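Local coordinates for protein tail lysozyme, putative (Geobacter sulfurreducens, PDB 2IA7) that is of unknown function but, as a putative tail lysozyme of the gp25 family, is probably related to phage baseplate wedge proteins, at residues A[92-97]-A[110-115]; A[37-42]-A[122-127]; A[32-37]-A[88-93]. All coordinates share one frame; numbering follows the deposited sequence. Where two conformers were deposited one is given.

Contact 1. Residues A[92-97]-A[110-115]; sequences LLSVTA and DIEYRV
Strands 92-97 and 110-115 run antiparallel and pair tightly at one end and through a shared acceptor at the other. Between Thr96 and Asp110 the bonds are reciprocal and lie in the carbonyl planes: Asp110 N donates to Thr96 O at 2.8 Å, and Thr96 N returns a bond to Asp110 O. Glu112 N likewise reaches Ser94 O in plane, nearly straight at 170°. Beyond that the register slips by one residue. Leu93 N and Ser94 N both donate to Glu112 O, at 2.9 Å and 3.2 Å respectively, each from above the carbonyl plane. Two consecutive residues opposite one is a classic beta bulge, set here in the first hairpin of a three-stranded antiparallel sheet. Leu93, with psi -40°, departs from extended geometry, and its side chain points toward the partner strand, laying CG and CD1 along the backbone of Tyr113 and Arg114.

The face carrying Leu92, Val95, Ile111 and Tyr113 is the packed one. Leu92 and Ile111 run alongside each other off the same face, Leu92 CD2 4.1 Å from Ile111 CG2. Helix 69-86 adds Leu83 and Val79 against Leu92 and Val95, while Tyr113 turns toward Ile34 and Ile38 of helix 30-42.

The other face, with Ser94, Thr96, Asp110 and Glu112, is looser and more polar. One water donates to Asp110 O at 2.7 Å and also bonds Ser94 OG and Thr96 OG1, tying three residues together above the strand pair. Ser94 OG is placed for this by standing anti to its backbone N (chi1 -168°). The Glu112 chain, extended beyond CG, passes Ser94 CB with OE2 3.8 Å away, a contact without a hydrogen bond. The Asp110 carboxylate turns to Arg100 for its salt bridge.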
loop_
_atom_site.group_PDB
_atom_site.type_symbol
_atom_site.label_atom_id
_atom_site.label_comp_id
_atom_site.label_asym_id
_atom_site.label_seq_id
_atom_site.Cartn_x
_atom_site.Cartn_y
_atom_site.Cartn_z
ATOM N N LEU A 92 -6.666 7.568 6.283
ATOM C CA LEU A 92 -6.992 6.173 6.195
ATOM C C LEU A 92 -8.137 5.787 7.114
ATOM O O LEU A 92 -8.083 6.117 8.279
ATOM C CB LEU A 92 -5.793 5.309 6.597
ATOM C CG LEU A 92 -4.549 5.409 5.718
ATOM C CD1 LEU A 92 -3.382 4.560 6.320
ATOM C CD2 LEU A 92 -4.808 5.091 4.250
ATOM N N LEU A 93 -9.113 5.045 6.600
ATOM C CA LEU A 93 -10.289 4.562 7.333
ATOM C C LEU A 93 -10.176 3.074 7.697
ATOM O O LEU A 93 -10.517 2.690 8.804
ATOM C CB LEU A 93 -11.559 4.762 6.501
ATOM C CG LEU A 93 -11.807 6.208 6.054
ATOM C CD1 LEU A 93 -13.057 6.351 5.231
ATOM C CD2 LEU A 93 -11.870 7.175 7.225
ATOM N N SER A 94 -9.660 2.239 6.791
ATOM C CA SER A 94 -9.535 0.794 7.018
ATOM C C SER A 94 -8.364 0.337 6.171
ATOM O O SER A 94 -8.284 0.680 5.000
ATOM C CB SER A 94 -10.809 0.058 6.552
ATOM O OG SER A 94 -10.746 -1.268 7.032
ATOM N N VAL A 95 -7.503 -0.500 6.727
ATOM C CA VAL A 95 -6.463 -1.236 5.997
ATOM C C VAL A 95 -6.559 -2.694 6.438
ATOM O O VAL A 95 -6.281 -3.004 7.608
ATOM C CB VAL A 95 -5.043 -0.659 6.210
ATOM C CG1 VAL A 95 -4.017 -1.499 5.456
ATOM C CG2 VAL A 95 -5.005 0.813 5.738
ATOM N N THR A 96 -6.881 -3.594 5.516
ATOM C CA THR A 96 -7.001 -5.036 5.824
ATOM C C THR A 96 -6.274 -5.876 4.798
ATOM O O THR A 96 -6.466 -5.722 3.577
ATOM C CB THR A 96 -8.500 -5.473 5.747
ATOM O OG1 THR A 96 -9.255 -4.666 6.635
ATOM C CG2 THR A 96 -8.703 -6.980 6.074
ATOM N N ALA A 97 -5.448 -6.787 5.280
ATOM C CA ALA A 97 -4.737 -7.737 4.433
ATOM C C ALA A 97 -5.497 -9.021 4.333
ATOM O O ALA A 97 -5.539 -9.801 5.268
ATOM C CB ALA A 97 -3.316 -7.974 5.016
ATOM N N ASP A 110 -6.935 -4.356 1.199
ATOM C CA ASP A 110 -8.139 -3.558 1.003
ATOM C C ASP A 110 -7.981 -2.282 1.832
ATOM O O ASP A 110 -7.889 -2.328 3.051
ATOM C CB ASP A 110 -9.332 -4.337 1.467
ATOM C CG ASP A 110 -9.537 -5.629 0.659
ATOM O OD1 ASP A 110 -9.586 -5.568 -0.558
ATOM O OD2 ASP A 110 -9.779 -6.683 1.357
ATOM N N ILE A 111 -7.933 -1.149 1.148
ATOM C CA ILE A 111 -7.657 0.133 1.685
ATOM C C ILE A 111 -8.853 1.052 1.434
ATOM O O ILE A 111 -9.173 1.355 0.300
ATOM C CB ILE A 111 -6.384 0.754 1.058
ATOM C CG1 ILE A 111 -5.149 -0.170 1.221
ATOM C CG2 ILE A 111 -6.134 2.108 1.722
ATOM C CD1 ILE A 111 -3.945 0.230 0.387
ATOM N N GLU A 112 -9.458 1.503 2.524
ATOM C CA GLU A 112 -10.572 2.475 2.442
ATOM C C GLU A 112 -10.003 3.765 2.980
ATOM O O GLU A 112 -9.322 3.784 4.013
ATOM C CB GLU A 112 -11.802 2.051 3.264
ATOM C CG GLU A 112 -12.389 0.729 2.924
ATOM C CD GLU A 112 -13.621 0.380 3.774
ATOM O OE1 GLU A 112 -14.463 1.306 4.024
ATOM O OE2 GLU A 112 -13.706 -0.816 4.194
ATOM N N TYR A 113 -10.239 4.863 2.287
ATOM C CA TYR A 113 -9.693 6.126 2.668
ATOM C C TYR A 113 -10.608 7.278 2.270
ATOM O O TYR A 113 -11.478 7.139 1.420
ATOM C CB TYR A 113 -8.301 6.284 2.086
ATOM C CG TYR A 113 -8.238 6.332 0.575
ATOM C CD1 TYR A 113 -8.341 7.560 -0.138
ATOM C CD2 TYR A 113 -8.068 5.163 -0.187
ATOM C CE1 TYR A 113 -8.255 7.583 -1.529
ATOM C CE2 TYR A 113 -7.982 5.196 -1.562
ATOM C CZ TYR A 113 -8.040 6.405 -2.240
ATOM O OH TYR A 113 -7.992 6.406 -3.609
ATOM N N ARG A 114 -10.400 8.391 2.946
ATOM C CA ARG A 114 -11.118 9.667 2.722
ATOM C C ARG A 114 -10.142 10.679 2.117
ATOM O O ARG A 114 -9.021 10.862 2.598
ATOM C CB ARG A 114 -11.661 10.204 4.058
ATOM C CG ARG A 114 -12.415 11.497 3.949
ATOM C CD ARG A 114 -12.959 11.914 5.316
ATOM N NE ARG A 114 -11.876 12.261 6.204
ATOM C CZ ARG A 114 -11.343 13.472 6.352
ATOM N NH1 ARG A 114 -11.804 14.507 5.690
ATOM N NH2 ARG A 114 -10.328 13.639 7.178
ATOM N N VAL A 115 -10.500 11.280 0.983
ATOM C CA VAL A 115 -9.748 12.385 0.419
ATOM C C VAL A 115 -10.113 13.631 1.165
ATOM O O VAL A 115 -11.269 14.005 1.217
ATOM C CB VAL A 115 -10.013 12.538 -1.096
ATOM C CG1 VAL A 115 -9.314 13.778 -1.644
ATOM C CG2 VAL A 115 -9.464 11.284 -1.819
HETATM O O HOH W 1 -9.958 -2.354 4.746
#

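Contact 2. Residues A[37-42]-A[122-127]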
loop_
_atom_site.group_PDB
_atom_site.type_symbol
_atom_site.label_atom_id
_atom_site.label_comp_id
_atom_site.label_asym_id
_atom_site.label_seq_id
_atom_site.Cartn_x
_atom_site.Cartn_y
_atom_site.Cartn_z
ATOM N N SER A 37 -0.521 7.587 -6.471
ATOM C CA SER A 37 0.446 7.812 -5.397
ATOM C C SER A 37 0.472 6.653 -4.371
ATOM O O SER A 37 1.540 6.146 -4.019
ATOM C CB SER A 37 0.170 9.134 -4.672
ATOM O OG SER A 37 1.045 9.255 -3.554
ATOM N N ILE A 38 -0.703 6.221 -3.936
ATOM C CA ILE A 38 -0.835 5.065 -3.085
ATOM C C ILE A 38 -0.132 3.853 -3.710
ATOM O O ILE A 38 0.695 3.204 -3.061
ATOM C CB ILE A 38 -2.289 4.704 -2.777
ATOM C CG1 ILE A 38 -2.902 5.791 -1.875
ATOM C CG2 ILE A 38 -2.368 3.391 -2.038
ATOM C CD1 ILE A 38 -4.447 5.692 -1.785
ATOM N N ARG A 39 -0.370 3.626 -4.969
ATOM C CA ARG A 39 0.258 2.488 -5.621
ATOM C C ARG A 39 1.755 2.626 -5.725
ATOM O O ARG A 39 2.484 1.645 -5.634
ATOM C CB ARG A 39 -0.370 2.234 -6.992
ATOM C CG ARG A 39 -1.845 1.840 -6.931
ATOM C CD ARG A 39 -2.445 1.511 -8.290
ATOM N NE ARG A 39 -2.481 2.586 -9.289
ATOM C CZ ARG A 39 -3.511 3.401 -9.553
ATOM N NH1 ARG A 39 -4.700 3.257 -8.989
ATOM N NH2 ARG A 39 -3.371 4.276 -10.538
ATOM N N ILE A 40 2.231 3.839 -6.018
ATOM C CA ILE A 40 3.677 4.118 -6.062
ATOM C C ILE A 40 4.325 3.865 -4.735
ATOM O O ILE A 40 5.339 3.187 -4.652
ATOM C CB ILE A 40 3.972 5.544 -6.534
ATOM C CG1 ILE A 40 3.578 5.721 -8.005
ATOM C CG2 ILE A 40 5.411 5.909 -6.375
ATOM C CD1 ILE A 40 3.463 7.179 -8.425
ATOM N N ILE A 41 3.735 4.394 -3.685
ATOM C CA ILE A 41 4.308 4.243 -2.360
ATOM C C ILE A 41 4.435 2.797 -1.926
ATOM O O ILE A 41 5.485 2.364 -1.481
ATOM C CB ILE A 41 3.474 5.019 -1.304
ATOM C CG1 ILE A 41 3.533 6.510 -1.590
ATOM C CG2 ILE A 41 3.943 4.695 0.135
ATOM C CD1 ILE A 41 2.363 7.271 -1.044
ATOM N N LEU A 42 3.358 2.016 -2.112
ATOM C CA LEU A 42 3.329 0.611 -1.640
ATOM C C LEU A 42 4.266 -0.250 -2.524
ATOM O O LEU A 42 4.824 -1.237 -2.068
ATOM C CB LEU A 42 1.925 0.057 -1.569
ATOM C CG LEU A 42 0.955 0.812 -0.656
ATOM C CD1 LEU A 42 -0.410 0.138 -0.609
ATOM C CD2 LEU A 42 1.609 0.984 0.743
ATOM N N PHE A 122 -13.076 6.506 -0.927
ATOM C CA PHE A 122 -12.690 5.626 -1.995
ATOM C C PHE A 122 -12.162 4.324 -1.420
ATOM O O PHE A 122 -11.781 4.248 -0.246
ATOM C CB PHE A 122 -11.615 6.279 -2.880
ATOM C CG PHE A 122 -12.080 7.442 -3.581
ATOM C CD1 PHE A 122 -12.666 7.323 -4.804
ATOM C CD2 PHE A 122 -11.926 8.678 -3.022
ATOM C CE1 PHE A 122 -13.121 8.439 -5.450
ATOM C CE2 PHE A 122 -12.368 9.769 -3.644
ATOM C CZ PHE A 122 -12.944 9.679 -4.852
ATOM N N ASN A 123 -12.148 3.298 -2.263
ATOM C CA ASN A 123 -11.563 2.005 -1.931
ATOM C C ASN A 123 -10.464 1.717 -2.941
ATOM O O ASN A 123 -10.543 2.129 -4.115
ATOM C CB ASN A 123 -12.632 0.918 -1.983
ATOM C CG ASN A 123 -12.177 -0.390 -1.303
ATOM O OD1 ASN A 123 -12.020 -0.439 -0.081
ATOM N ND2 ASN A 123 -12.017 -1.458 -2.111
ATOM N N LEU A 124 -9.408 1.016 -2.514
ATOM C CA LEU A 124 -8.370 0.593 -3.396
ATOM C C LEU A 124 -7.884 -0.743 -2.897
ATOM O O LEU A 124 -7.734 -0.920 -1.697
ATOM C CB LEU A 124 -7.215 1.593 -3.321
ATOM C CG LEU A 124 -6.036 1.436 -4.255
ATOM C CD1 LEU A 124 -5.422 2.788 -4.663
ATOM C CD2 LEU A 124 -4.970 0.571 -3.533
ATOM N N VAL A 125 -7.673 -1.676 -3.816
ATOM C CA VAL A 125 -7.188 -2.995 -3.494
ATOM C C VAL A 125 -5.775 -3.084 -4.047
ATOM O O VAL A 125 -5.575 -2.956 -5.258
ATOM C CB VAL A 125 -8.061 -4.090 -4.097
ATOM C CG1 VAL A 125 -7.490 -5.469 -3.788
ATOM C CG2 VAL A 125 -9.525 -3.961 -3.581
ATOM N N TYR A 126 -4.793 -3.280 -3.181
ATOM C CA TYR A 126 -3.406 -3.325 -3.589
ATOM C C TYR A 126 -2.889 -4.761 -3.499
ATOM O O TYR A 126 -2.847 -5.326 -2.401
ATOM C CB TYR A 126 -2.525 -2.398 -2.738
ATOM C CG TYR A 126 -1.177 -2.273 -3.386
ATOM C CD1 TYR A 126 -0.976 -1.432 -4.475
ATOM C CD2 TYR A 126 -0.114 -3.044 -2.937
ATOM C CE1 TYR A 126 0.269 -1.379 -5.141
ATOM C CE2 TYR A 126 1.115 -2.998 -3.601
ATOM C CZ TYR A 126 1.286 -2.179 -4.690
ATOM O OH TYR A 126 2.549 -2.191 -5.243
ATOM N N PRO A 127 -2.441 -5.357 -4.622
ATOM C CA PRO A 127 -1.931 -6.724 -4.550
ATOM C C PRO A 127 -0.433 -6.837 -4.209
ATOM O O PRO A 127 0.443 -6.201 -4.845
ATOM C CB PRO A 127 -2.211 -7.260 -5.949
ATOM C CG PRO A 127 -2.070 -6.050 -6.816
ATOM C CD PRO A 127 -2.481 -4.858 -6.009
HETATM O O HOH W 2 2.721 -0.405 -7.278
#
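Helix 37-42 runs roughly along strand 122-127, the two N-to-C directions only 24° apart and the axes 9.9 Å from each other at closest approach, a separation bridged by side chains without any direct hydrogen bond.

Leu124 and Tyr126, two residues apart on the strand, both point toward the helix. Leu124 meets Ile38 tip to tip, CD1 lying 4.1 Å from Ile38 CG2. Leu42 and the Tyr126 side chain overlap head to tail: Leu42 CB sits 3.8 Å from the Tyr126 ring centroid and 14° off the ring normal, the geometry of a CH-pi contact, while Leu42 CD1 follows the same face back to within 3.8 Å of Tyr126 CG. Pro127 CD lies on the opposite face, so the ring is held between its strand neighbour and the helix. This is helix-on-sheet packing of an alpha+beta kind, with helix 30-42 laid on the antiparallel sheet and Leu83 of helix 69-86 touching both Ile38 and Leu42.

Tyr126 CG stands anti to its backbone N (chi1 -168°), which carries the hydroxyl out to the helix backbone. There a water in the plane of the ring donates to Arg39 O at 2.6 Å and bonds Tyr126 OH at 2.7 Å. The aliphatic start of Arg39 passes the ring at an angle, CB 4.1 Å from Tyr126 CE1. An alanine in place of Tyr126 would remove the ring and hydroxyl, and would probably loosen the packing on Leu42 and cost the water link to Arg39 O. Phe128 meets the Tyr126 ring edge-to-face.

Contact 3. Residues A[32-37]-A[88-93]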
loop_
_atom_site.group_PDB
_atom_site.type_symbol
_atom_site.label_atom_id
_atom_site.label_comp_id
_atom_site.label_asym_id
_atom_site.label_seq_id
_atom_site.Cartn_x
_atom_site.Cartn_y
_atom_site.Cartn_z
ATOM N N GLU A 32 -7.404 10.759 -8.767
ATOM C CA GLU A 32 -6.679 9.790 -9.553
ATOM C C GLU A 32 -5.218 9.865 -9.242
ATOM O O GLU A 32 -4.560 8.826 -9.154
ATOM C CB GLU A 32 -6.905 10.021 -11.043
ATOM C CG GLU A 32 -8.417 9.979 -11.451
ATOM C CD GLU A 32 -8.740 10.712 -12.766
ATOM O OE1 GLU A 32 -8.630 10.041 -13.823
ATOM O OE2 GLU A 32 -9.108 11.933 -12.736
ATOM N N ASP A 33 -4.661 11.052 -9.075
ATOM C CA ASP A 33 -3.260 11.182 -8.645
ATOM C C ASP A 33 -3.002 10.533 -7.282
ATOM O O ASP A 33 -1.962 9.978 -7.089
ATOM C CB ASP A 33 -2.865 12.643 -8.589
ATOM C CG ASP A 33 -1.377 12.845 -8.374
ATOM O OD1 ASP A 33 -0.588 12.493 -9.272
ATOM O OD2 ASP A 33 -0.969 13.369 -7.334
ATOM N N ILE A 34 -3.961 10.642 -6.354
ATOM C CA ILE A 34 -3.878 10.007 -5.040
ATOM C C ILE A 34 -3.845 8.500 -5.163
ATOM O O ILE A 34 -3.031 7.827 -4.518
ATOM C CB ILE A 34 -5.041 10.478 -4.155
ATOM C CG1 ILE A 34 -4.768 11.916 -3.731
ATOM C CG2 ILE A 34 -5.200 9.561 -2.915
ATOM C CD1 ILE A 34 -5.982 12.569 -3.084
ATOM N N ALA A 35 -4.741 7.928 -5.981
ATOM C CA ALA A 35 -4.754 6.478 -6.172
ATOM C C ALA A 35 -3.429 5.988 -6.750
ATOM O O ALA A 35 -2.831 5.040 -6.249
ATOM C CB ALA A 35 -5.901 6.062 -7.065
ATOM N N GLU A 36 -2.906 6.736 -7.717
ATOM C CA GLU A 36 -1.600 6.416 -8.286
ATOM C C GLU A 36 -0.478 6.528 -7.254
ATOM O O GLU A 36 0.398 5.693 -7.194
ATOM C CB GLU A 36 -1.345 7.312 -9.484
ATOM C CG GLU A 36 -0.102 6.976 -10.242
ATOM C CD GLU A 36 0.096 7.915 -11.410
ATOM O OE1 GLU A 36 0.653 8.989 -11.189
ATOM O OE2 GLU A 36 -0.338 7.577 -12.526
ATOM N N SER A 37 -0.521 7.587 -6.471
ATOM C CA SER A 37 0.446 7.812 -5.397
ATOM C C SER A 37 0.472 6.653 -4.371
ATOM O O SER A 37 1.540 6.146 -4.019
ATOM C CB SER A 37 0.170 9.134 -4.672
ATOM O OG SER A 37 1.045 9.255 -3.554
ATOM N N PRO A 88 -0.218 12.544 2.437
ATOM C CA PRO A 88 -0.975 13.346 3.403
ATOM C C PRO A 88 -2.334 13.820 2.930
ATOM O O PRO A 88 -3.119 14.416 3.723
ATOM C CB PRO A 88 -0.027 14.526 3.670
ATOM C CG PRO A 88 0.790 14.648 2.483
ATOM C CD PRO A 88 1.000 13.226 1.995
ATOM N N ARG A 89 -2.638 13.646 1.661
ATOM C CA ARG A 89 -3.935 14.096 1.097
ATOM C C ARG A 89 -5.105 13.205 1.499
ATOM O O ARG A 89 -6.252 13.584 1.316
ATOM C CB ARG A 89 -3.854 14.147 -0.417
ATOM C CG ARG A 89 -2.976 15.269 -0.919
ATOM C CD ARG A 89 -2.851 15.291 -2.417
ATOM N NE ARG A 89 -2.159 14.094 -2.872
ATOM C CZ ARG A 89 -1.890 13.819 -4.131
ATOM N NH1 ARG A 89 -2.229 14.656 -5.100
ATOM N NH2 ARG A 89 -1.252 12.692 -4.436
ATOM N N ILE A 90 -4.806 12.081 2.137
ATOM C CA ILE A 90 -5.834 11.135 2.604
ATOM C C ILE A 90 -5.825 10.899 4.090
ATOM O O ILE A 90 -4.794 11.074 4.722
ATOM C CB ILE A 90 -5.734 9.786 1.827
ATOM C CG1 ILE A 90 -4.513 8.961 2.247
ATOM C CG2 ILE A 90 -5.745 10.061 0.320
ATOM C CD1 ILE A 90 -4.353 7.635 1.503
ATOM N N GLU A 91 -6.976 10.470 4.610
ATOM C CA GLU A 91 -7.121 9.907 5.942
ATOM C C GLU A 91 -7.452 8.457 5.728
ATOM O O GLU A 91 -8.390 8.109 5.058
ATOM C CB GLU A 91 -8.289 10.565 6.720
ATOM C CG GLU A 91 -8.476 9.870 8.059
ATOM C CD GLU A 91 -9.657 10.363 8.886
ATOM O OE1 GLU A 91 -10.651 10.879 8.320
ATOM O OE2 GLU A 91 -9.607 10.162 10.130
ATOM N N LEU A 92 -6.666 7.568 6.283
ATOM C CA LEU A 92 -6.992 6.173 6.195
ATOM C C LEU A 92 -8.137 5.787 7.114
ATOM O O LEU A 92 -8.083 6.117 8.279
ATOM C CB LEU A 92 -5.793 5.309 6.597
ATOM C CG LEU A 92 -4.549 5.409 5.718
ATOM C CD1 LEU A 92 -3.382 4.560 6.320
ATOM C CD2 LEU A 92 -4.808 5.091 4.250
ATOM N N LEU A 93 -9.113 5.045 6.600
ATOM C CA LEU A 93 -10.289 4.562 7.333
ATOM C C LEU A 93 -10.176 3.074 7.697
ATOM O O LEU A 93 -10.517 2.690 8.804
ATOM C CB LEU A 93 -11.559 4.762 6.501
ATOM C CG LEU A 93 -11.807 6.208 6.054
ATOM C CD1 LEU A 93 -13.057 6.351 5.231
ATOM C CD2 LEU A 93 -11.870 7.175 7.225
#
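The Arg89 guanidinium carries Ile34 on one face and Asp33 with Ser37 at its edge. Ile34 CG1 is centred over the group, 3.4 Å above its plane, while the Ser37 methylene, CB, lies near that plane, 3.8 Å from Arg89 NH2. The grip on Asp33 is end-on, with both nitrogens on a single oxygen: Asp33 OD2 accepts from Arg89 NH1 at 2.9 Å and from Arg89 NH2 at 3.0 Å. The NH1 bond uses the anti lone pair of OD2, whereas NH2 approaches from above the carboxylate plane, consistent with the steep 71° tilt between the two flat groups. Both bonds are bent, with the N-H angle only 142° for NH2, yet OD2 stays in the guanidinium plane. A bend at chi3 sets the Arg89 head across the helix side chains. Its NH2 also forms a salt bridge with Glu87, just outside the segment, which in turn bonds Ser37 OG; the shared guanidinium would probably help keep Asp33 and Glu87 ionised.

Beneath this polar layer Ile34 CG2 presses on Ile90 CG2 at 3.3 Å, closer than two methyls normally come. Ile90 has CG1 wedged between its backbone N and carbonyl carbon (chi1 73°), leaving CG2 to face the helix. Both isoleucines also touch Tyr113. The arrangement is a salt bridge at the edge of a hydrophobic helix-sheet interface, where helix 30-42 meets the start of strand 90-98.

In the fold
The three contacts share one sheet. Contact 1 pairs strands 90-98 and 106-115, and contact 2 brings helix 30-42 to strand 120-129 on the far side of strand 106-115; their centres are about 9 Å apart, joined by probable hydrogen bonds from Phe122 N to Tyr113 O and from Leu124 N to Ile111 O (2.8 Å). Contact 3 uses the preceding turn of the same helix, sharing Ser37 with contact 2, and lies about 8 Å from it, centre to centre. Here Ile38 CD1 meets Ile90 CD1 at 3.8 Å. Contacts 1 and 3 share Leu92 and Leu93, and Glu91 OE1 forms a salt bridge with Arg114 NE.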